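Local coordinates for CCHC-type domain-containing protein (Trypanosoma brucei brucei, PDB 7C45) that probably trims RNA from its 3' end as an RNase D-type 3'-5' exonuclease, acting on guide RNAs in the trypanosome, at residues 40-45 with 58-63; 70-75 with 187-192. All coordinates share one frame; numbering follows the deposited sequence.

Contact 1: 40-45 with 58-63; sequences LDIEAF and SLVQAC. With CA (calcium ion), chain E; CA (calcium ion), chain F; nucleotides of chain B.
Strands 40-44 and 58-63 run antiparallel at 164°, with Asp41 opposite Gln61 and Glu43 opposite Leu59 as hydrogen-bonded pairs, until a classic beta bulge lets Ser58 N and Leu59 N both bond Glu43 O, in its carbonyl plane. The face holding Asp41, Glu43, Leu59 and Gln61 carries the metal ligands. Asp41 CG stands anti to the backbone N (chi1 -172°), and its carboxylate bridges two calcium ions: OD2 binds one at 2.2 Å, OD1 the other at 2.4 Å. Glu43 bends at chi2 and splits its roles, OE2 binding the first ion at 2.3 Å while OE1 accepts a hydrogen bond from O3' of U10 of the RNA at 2.8 Å. Ala44 N donates to that same O3', and Ala44 O accepts from O2', so the C-terminal end of the strand holds both hydroxyls of the ribose. Gln61, bent at chi2 (95°), crosses Glu43 at about a right angle; its NE2 reaches the anti lone pair of Glu43 OE2 at 3.0 Å, a second-shell contact that probably helps orient the metal-binding carboxylate. Across the sheet the chemistry turns apolar: Ile42 CG1 lies alongside Val60 CG2 at 4.1 Å, and Leu40 CD2 meets Ala62 CB at 3.9 Å. The pair sits inside a mixed sheet, strand 97-100 flanking 37-44 and strand 70-74 flanking 57-64, while helix 182-202 packs over the metal-bearing face, its Ala188 O accepting from Gln61 NE2 and its Asp191 sharing the first calcium.

Contact 2: 70-75 with 187-192; sequences VFLFDV and YAAGDV. With CA (calcium ion), chain E.
The 187-192 part of helix 182-202 lies across strand 70-74, their N-to-C directions 128° apart and the short axes approaching to 8.7 Å, and no hydrogen bond joins them. Val70 points toward the helix. Its CB carries two methyls, and CG1, set anti to the backbone N (chi1 173°), does the touching: at its tip it meets Val192 CG2 at 3.5 Å and Ala189 CB at 3.9 Å, so one methyl fits against side chains three residues apart on the helix. The two valines cross obliquely, and Val192 holds CG2 in the crowded position between its own backbone N and carbonyl carbon. Two residues along the strand, Leu72 brings CD2 over the helix backbone, 4.0 Å from Ala189 CA. The alanines at 188 and 189 let Leu72 come close to that backbone, while Val192 supplies the larger apolar group. Asp191 takes no part in this apolar seam; its OD2 binds calcium at 2.4 Å. Water 2 donates to Tyr187 O, accepts from Asp191 N and also coordinates that ion, tying the helix backbone to the metal. A helix laid on the sheet and delivering an acidic ligand to the metal site is characteristic of the DEDD exonuclease fold, to which RNase D belongs.

In the fold
Both contacts are buried in the exonuclease core and belong to one sheet: strands 57-64 and 70-74 are neighbours, with Val60 O and Ala62 O probably accepting hydrogen bonds from Phe73 N and Phe71 N. Contact 1 is strand against strand, knit by backbone bonds and polar on its metal-bearing face; contact 2 is strand against helix, held by apolar methyl groups. They converge on the first calcium, for which contact 1 supplies Asp41 and Glu43 and contact 2 supplies Asp191, with two waters common to both. Gln61 CG packing on Leu72 CD2 joins the polar second shell to the hydrophobic seam beneath the helix.

Contact 1: 40-45 with 58-63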
loop_
_atom_site.group_PDB
_atom_site.type_symbol
_atom_site.label_atom_id
_atom_site.label_comp_id
_atom_site.label_asym_id
_atom_site.label_seq_id
_atom_site.Cartn_x
_atom_site.Cartn_y
_atom_site.Cartn_z
ATOM N N LEU A 40 -5.976 1.982 -4.786
ATOM C CA LEU A 40 -6.081 0.825 -5.671
ATOM C C LEU A 40 -5.343 -0.375 -5.106
ATOM O O LEU A 40 -4.360 -0.236 -4.379
ATOM C CB LEU A 40 -5.530 1.115 -7.044
ATOM C CG LEU A 40 -6.340 2.085 -7.885
ATOM C CD1 LEU A 40 -5.557 2.445 -9.129
ATOM C CD2 LEU A 40 -7.687 1.477 -8.282
ATOM N N ASP A 41 -5.821 -1.553 -5.492
ATOM C CA ASP A 41 -5.252 -2.827 -5.086
ATOM C C ASP A 41 -5.676 -3.844 -6.140
ATOM O O ASP A 41 -6.644 -3.629 -6.872
ATOM C CB ASP A 41 -5.739 -3.185 -3.684
ATOM C CG ASP A 41 -5.051 -4.389 -3.086
ATOM O OD1 ASP A 41 -3.968 -4.769 -3.526
ATOM O OD2 ASP A 41 -5.623 -4.933 -2.137
ATOM N N ILE A 42 -4.939 -4.948 -6.223
ATOM C CA ILE A 42 -5.284 -6.002 -7.180
ATOM C C ILE A 42 -5.165 -7.347 -6.490
ATOM O O ILE A 42 -4.187 -7.601 -5.778
ATOM C CB ILE A 42 -4.382 -5.965 -8.434
ATOM C CG1 ILE A 42 -4.538 -4.639 -9.188
ATOM C CG2 ILE A 42 -4.693 -7.128 -9.340
ATOM C CD1 ILE A 42 -3.581 -4.511 -10.371
ATOM N N GLU A 43 -6.157 -8.220 -6.707
ATOM C CA GLU A 43 -6.041 -9.637 -6.372
ATOM C C GLU A 43 -5.931 -10.461 -7.647
ATOM O O GLU A 43 -6.740 -10.304 -8.564
ATOM C CB GLU A 43 -7.231 -10.147 -5.556
ATOM C CG GLU A 43 -7.502 -9.408 -4.224
ATOM C CD GLU A 43 -6.258 -9.214 -3.361
ATOM O OE1 GLU A 43 -5.534 -10.209 -3.156
ATOM O OE2 GLU A 43 -6.037 -8.075 -2.847
ATOM N N ALA A 44 -4.953 -11.366 -7.683
ATOM C CA ALA A 44 -4.686 -12.138 -8.888
ATOM C C ALA A 44 -4.621 -13.624 -8.547
ATOM O O ALA A 44 -4.412 -14.012 -7.396
ATOM C CB ALA A 44 -3.382 -11.673 -9.560
ATOM N N PHE A 45 -4.830 -14.458 -9.564
ATOM C CA PHE A 45 -4.639 -15.891 -9.391
ATOM C C PHE A 45 -3.271 -16.165 -8.778
ATOM O O PHE A 45 -2.260 -15.665 -9.269
ATOM C CB PHE A 45 -4.712 -16.616 -10.739
ATOM C CG PHE A 45 -6.090 -16.721 -11.352
ATOM C CD1 PHE A 45 -7.127 -15.889 -10.994
ATOM C CD2 PHE A 45 -6.318 -17.692 -12.313
ATOM C CE1 PHE A 45 -8.384 -16.010 -11.608
ATOM C CE2 PHE A 45 -7.542 -17.832 -12.913
ATOM C CZ PHE A 45 -8.587 -16.972 -12.558
ATOM N N SER A 58 -7.849 -11.102 -11.107
ATOM C CA SER A 58 -9.188 -11.524 -10.716
ATOM C C SER A 58 -10.043 -10.320 -10.327
ATOM O O SER A 58 -11.103 -10.080 -10.911
ATOM C CB SER A 58 -9.105 -12.518 -9.559
ATOM O OG SER A 58 -10.387 -12.937 -9.137
ATOM N N LEU A 59 -9.574 -9.557 -9.350
ATOM C CA LEU A 59 -10.226 -8.347 -8.862
ATOM C C LEU A 59 -9.288 -7.153 -8.987
ATOM O O LEU A 59 -8.077 -7.288 -8.811
ATOM C CB LEU A 59 -10.631 -8.499 -7.387
ATOM C CG LEU A 59 -11.588 -9.633 -7.020
ATOM C CD1 LEU A 59 -11.797 -9.720 -5.504
ATOM C CD2 LEU A 59 -12.936 -9.464 -7.779
ATOM N N VAL A 60 -9.845 -5.984 -9.312
ATOM C CA VAL A 60 -9.199 -4.702 -9.049
ATOM C C VAL A 60 -10.079 -3.965 -8.051
ATOM O O VAL A 60 -11.293 -3.886 -8.247
ATOM C CB VAL A 60 -9.003 -3.872 -10.327
ATOM C CG1 VAL A 60 -8.470 -2.469 -9.978
ATOM C CG2 VAL A 60 -8.083 -4.614 -11.298
ATOM N N GLN A 61 -9.489 -3.508 -6.948
ATOM C CA GLN A 61 -10.252 -2.889 -5.869
ATOM C C GLN A 61 -9.970 -1.393 -5.828
ATOM O O GLN A 61 -8.851 -0.964 -6.089
ATOM C CB GLN A 61 -9.920 -3.540 -4.528
ATOM C CG GLN A 61 -10.116 -5.057 -4.567
ATOM C CD GLN A 61 -8.834 -5.796 -4.871
ATOM O OE1 GLN A 61 -8.481 -6.017 -6.032
ATOM N NE2 GLN A 61 -8.116 -6.166 -3.832
ATOM N N ALA A 62 -11.004 -0.595 -5.546
ATOM C CA ALA A 62 -10.846 0.854 -5.567
ATOM C C ALA A 62 -11.652 1.482 -4.443
ATOM O O ALA A 62 -12.796 1.094 -4.188
ATOM C CB ALA A 62 -11.291 1.471 -6.888
ATOM N N CYS A 63 -11.066 2.480 -3.808
ATOM C CA CYS A 63 -11.770 3.223 -2.768
ATOM C C CYS A 63 -11.318 4.666 -2.880
ATOM O O CYS A 63 -10.118 4.929 -2.767
ATOM C CB CYS A 63 -11.459 2.644 -1.397
ATOM S SG CYS A 63 -12.426 3.396 -0.053
HETATM CA CA CA E . -4.868 -6.830 -1.328
HETATM CA CA CA F . -1.701 -5.363 -3.028
ATOM P P U B 10 -1.494 -7.995 -1.742
ATOM O OP1 U B 10 -2.772 -7.280 -1.919
ATOM O OP2 U B 10 -1.100 -8.528 -0.403
ATOM O "O5'" U B 10 -1.426 -9.209 -2.779
ATOM C "C5'" U B 10 -1.965 -9.061 -4.082
ATOM C "C4'" U B 10 -1.767 -10.303 -4.910
ATOM O "O4'" U B 10 -0.391 -10.717 -4.813
ATOM C "C3'" U B 10 -2.549 -11.529 -4.473
ATOM O "O3'" U B 10 -3.872 -11.528 -4.957
ATOM C "C2'" U B 10 -1.723 -12.671 -5.040
ATOM O "O2'" U B 10 -2.010 -12.827 -6.423
ATOM C "C1'" U B 10 -0.305 -12.121 -4.894
ATOM N N1 U B 10 0.371 -12.617 -3.681
ATOM C C2 U B 10 0.920 -13.875 -3.779
ATOM O O2 U B 10 0.833 -14.539 -4.802
ATOM N N3 U B 10 1.553 -14.309 -2.641
ATOM C C4 U B 10 1.689 -13.611 -1.458
ATOM O O4 U B 10 2.286 -14.138 -0.525
ATOM C C5 U B 10 1.100 -12.305 -1.442
ATOM C C6 U B 10 0.475 -11.859 -2.536
HETATM O O HOH W 1 -1.823 -6.142 -5.274
HETATM O O HOH W 2 -7.060 -6.607 0.506
HETATM O O HOH W 3 -5.031 -8.783 0.201
HETATM O O HOH W 4 -1.126 -3.851 -1.201
HETATM O O HOH W 5 -0.385 -3.563 -4.104
#

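Contact 2: 70-75 with 187-192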
loop_
_atom_site.group_PDB
_atom_site.type_symbol
_atom_site.label_atom_id
_atom_site.label_comp_id
_atom_site.label_asym_id
_atom_site.label_seq_id
_atom_site.Cartn_x
_atom_site.Cartn_y
_atom_site.Cartn_z
ATOM N N VAL A 70 -16.249 0.591 -1.165
ATOM C CA VAL A 70 -15.119 -0.082 -1.808
ATOM C C VAL A 70 -15.657 -0.804 -3.038
ATOM O O VAL A 70 -16.530 -1.670 -2.915
ATOM C CB VAL A 70 -14.432 -1.070 -0.851
ATOM C CG1 VAL A 70 -13.353 -1.888 -1.584
ATOM C CG2 VAL A 70 -13.863 -0.325 0.348
ATOM N N PHE A 71 -15.188 -0.418 -4.217
ATOM C CA PHE A 71 -15.618 -1.117 -5.428
ATOM C C PHE A 71 -14.726 -2.332 -5.613
ATOM O O PHE A 71 -13.503 -2.205 -5.573
ATOM C CB PHE A 71 -15.528 -0.217 -6.655
ATOM C CG PHE A 71 -16.523 0.933 -6.667
ATOM C CD1 PHE A 71 -17.881 0.689 -6.658
ATOM C CD2 PHE A 71 -16.067 2.255 -6.750
ATOM C CE1 PHE A 71 -18.784 1.737 -6.700
ATOM C CE2 PHE A 71 -16.956 3.315 -6.782
ATOM C CZ PHE A 71 -18.314 3.061 -6.770
ATOM N N LEU A 72 -15.326 -3.501 -5.808
ATOM C CA LEU A 72 -14.569 -4.701 -6.146
ATOM C C LEU A 72 -14.857 -4.998 -7.611
ATOM O O LEU A 72 -15.911 -5.546 -7.943
ATOM C CB LEU A 72 -14.942 -5.879 -5.259
ATOM C CG LEU A 72 -14.792 -5.638 -3.757
ATOM C CD1 LEU A 72 -15.327 -6.829 -3.008
ATOM C CD2 LEU A 72 -13.318 -5.397 -3.425
ATOM N N PHE A 73 -13.936 -4.626 -8.481
ATOM C CA PHE A 73 -14.146 -4.826 -9.906
ATOM C C PHE A 73 -13.845 -6.277 -10.234
ATOM O O PHE A 73 -12.708 -6.722 -10.086
ATOM C CB PHE A 73 -13.258 -3.904 -10.728
ATOM C CG PHE A 73 -13.658 -2.464 -10.655
ATOM C CD1 PHE A 73 -14.709 -1.994 -11.424
ATOM C CD2 PHE A 73 -12.987 -1.583 -9.826
ATOM C CE1 PHE A 73 -15.085 -0.670 -11.371
ATOM C CE2 PHE A 73 -13.349 -0.241 -9.776
ATOM C CZ PHE A 73 -14.393 0.213 -10.558
ATOM N N ASP A 74 -14.865 -7.016 -10.675
ATOM C CA ASP A 74 -14.668 -8.413 -11.051
ATOM C C ASP A 74 -14.190 -8.431 -12.504
ATOM O O ASP A 74 -14.962 -8.587 -13.454
ATOM C CB ASP A 74 -15.946 -9.212 -10.839
ATOM C CG ASP A 74 -15.756 -10.692 -11.103
ATOM O OD1 ASP A 74 -14.725 -11.066 -11.674
ATOM O OD2 ASP A 74 -16.652 -11.480 -10.759
ATOM N N VAL A 75 -12.878 -8.236 -12.672
ATOM C CA VAL A 75 -12.293 -8.213 -14.012
ATOM C C VAL A 75 -12.433 -9.582 -14.688
ATOM O O VAL A 75 -12.642 -9.664 -15.901
ATOM C CB VAL A 75 -10.820 -7.738 -13.912
ATOM C CG1 VAL A 75 -10.108 -7.805 -15.273
ATOM C CG2 VAL A 75 -10.761 -6.321 -13.378
ATOM N N TYR A 187 -12.052 -9.814 2.491
ATOM C CA TYR A 187 -10.600 -9.881 2.452
ATOM C C TYR A 187 -10.059 -8.980 1.354
ATOM O O TYR A 187 -9.208 -8.135 1.605
ATOM C CB TYR A 187 -10.138 -11.314 2.245
ATOM C CG TYR A 187 -8.639 -11.441 2.283
ATOM C CD1 TYR A 187 -7.881 -11.280 1.128
ATOM C CD2 TYR A 187 -7.973 -11.727 3.474
ATOM C CE1 TYR A 187 -6.512 -11.399 1.156
ATOM C CE2 TYR A 187 -6.601 -11.846 3.507
ATOM C CZ TYR A 187 -5.878 -11.679 2.343
ATOM O OH TYR A 187 -4.510 -11.797 2.352
ATOM N N ALA A 188 -10.582 -9.123 0.131
ATOM C CA ALA A 188 -10.136 -8.270 -0.961
ATOM C C ALA A 188 -10.410 -6.799 -0.688
ATOM O O ALA A 188 -9.691 -5.940 -1.195
ATOM C CB ALA A 188 -10.805 -8.685 -2.276
ATOM N N ALA A 189 -11.449 -6.485 0.084
ATOM C CA ALA A 189 -11.803 -5.082 0.282
ATOM C C ALA A 189 -10.899 -4.368 1.276
ATOM O O ALA A 189 -10.837 -3.143 1.253
ATOM C CB ALA A 189 -13.244 -4.958 0.777
ATOM N N GLY A 190 -10.180 -5.107 2.118
ATOM C CA GLY A 190 -9.558 -4.489 3.283
ATOM C C GLY A 190 -8.448 -3.515 2.937
ATOM O O GLY A 190 -8.374 -2.424 3.501
ATOM N N ASP A 191 -7.563 -3.889 2.010
ATOM C CA ASP A 191 -6.362 -3.080 1.820
ATOM C C ASP A 191 -6.670 -1.663 1.345
ATOM O O ASP A 191 -6.006 -0.717 1.780
ATOM C CB ASP A 191 -5.397 -3.745 0.850
ATOM C CG ASP A 191 -4.673 -4.918 1.458
ATOM O OD1 ASP A 191 -4.645 -5.040 2.696
ATOM O OD2 ASP A 191 -4.124 -5.722 0.684
ATOM N N VAL A 192 -7.644 -1.483 0.436
ATOM C CA VAL A 192 -7.837 -0.137 -0.096
ATOM C C VAL A 192 -8.436 0.783 0.958
ATOM O O VAL A 192 -8.173 1.988 0.942
ATOM C CB VAL A 192 -8.686 -0.112 -1.378
ATOM C CG1 VAL A 192 -7.849 -0.596 -2.588
ATOM C CG2 VAL A 192 -9.998 -0.901 -1.205
HETATM CA CA CA E . -4.868 -6.830 -1.328
HETATM O O HOH W 2 -7.060 -6.607 0.506
HETATM O O HOH W 3 -5.031 -8.783 0.201
#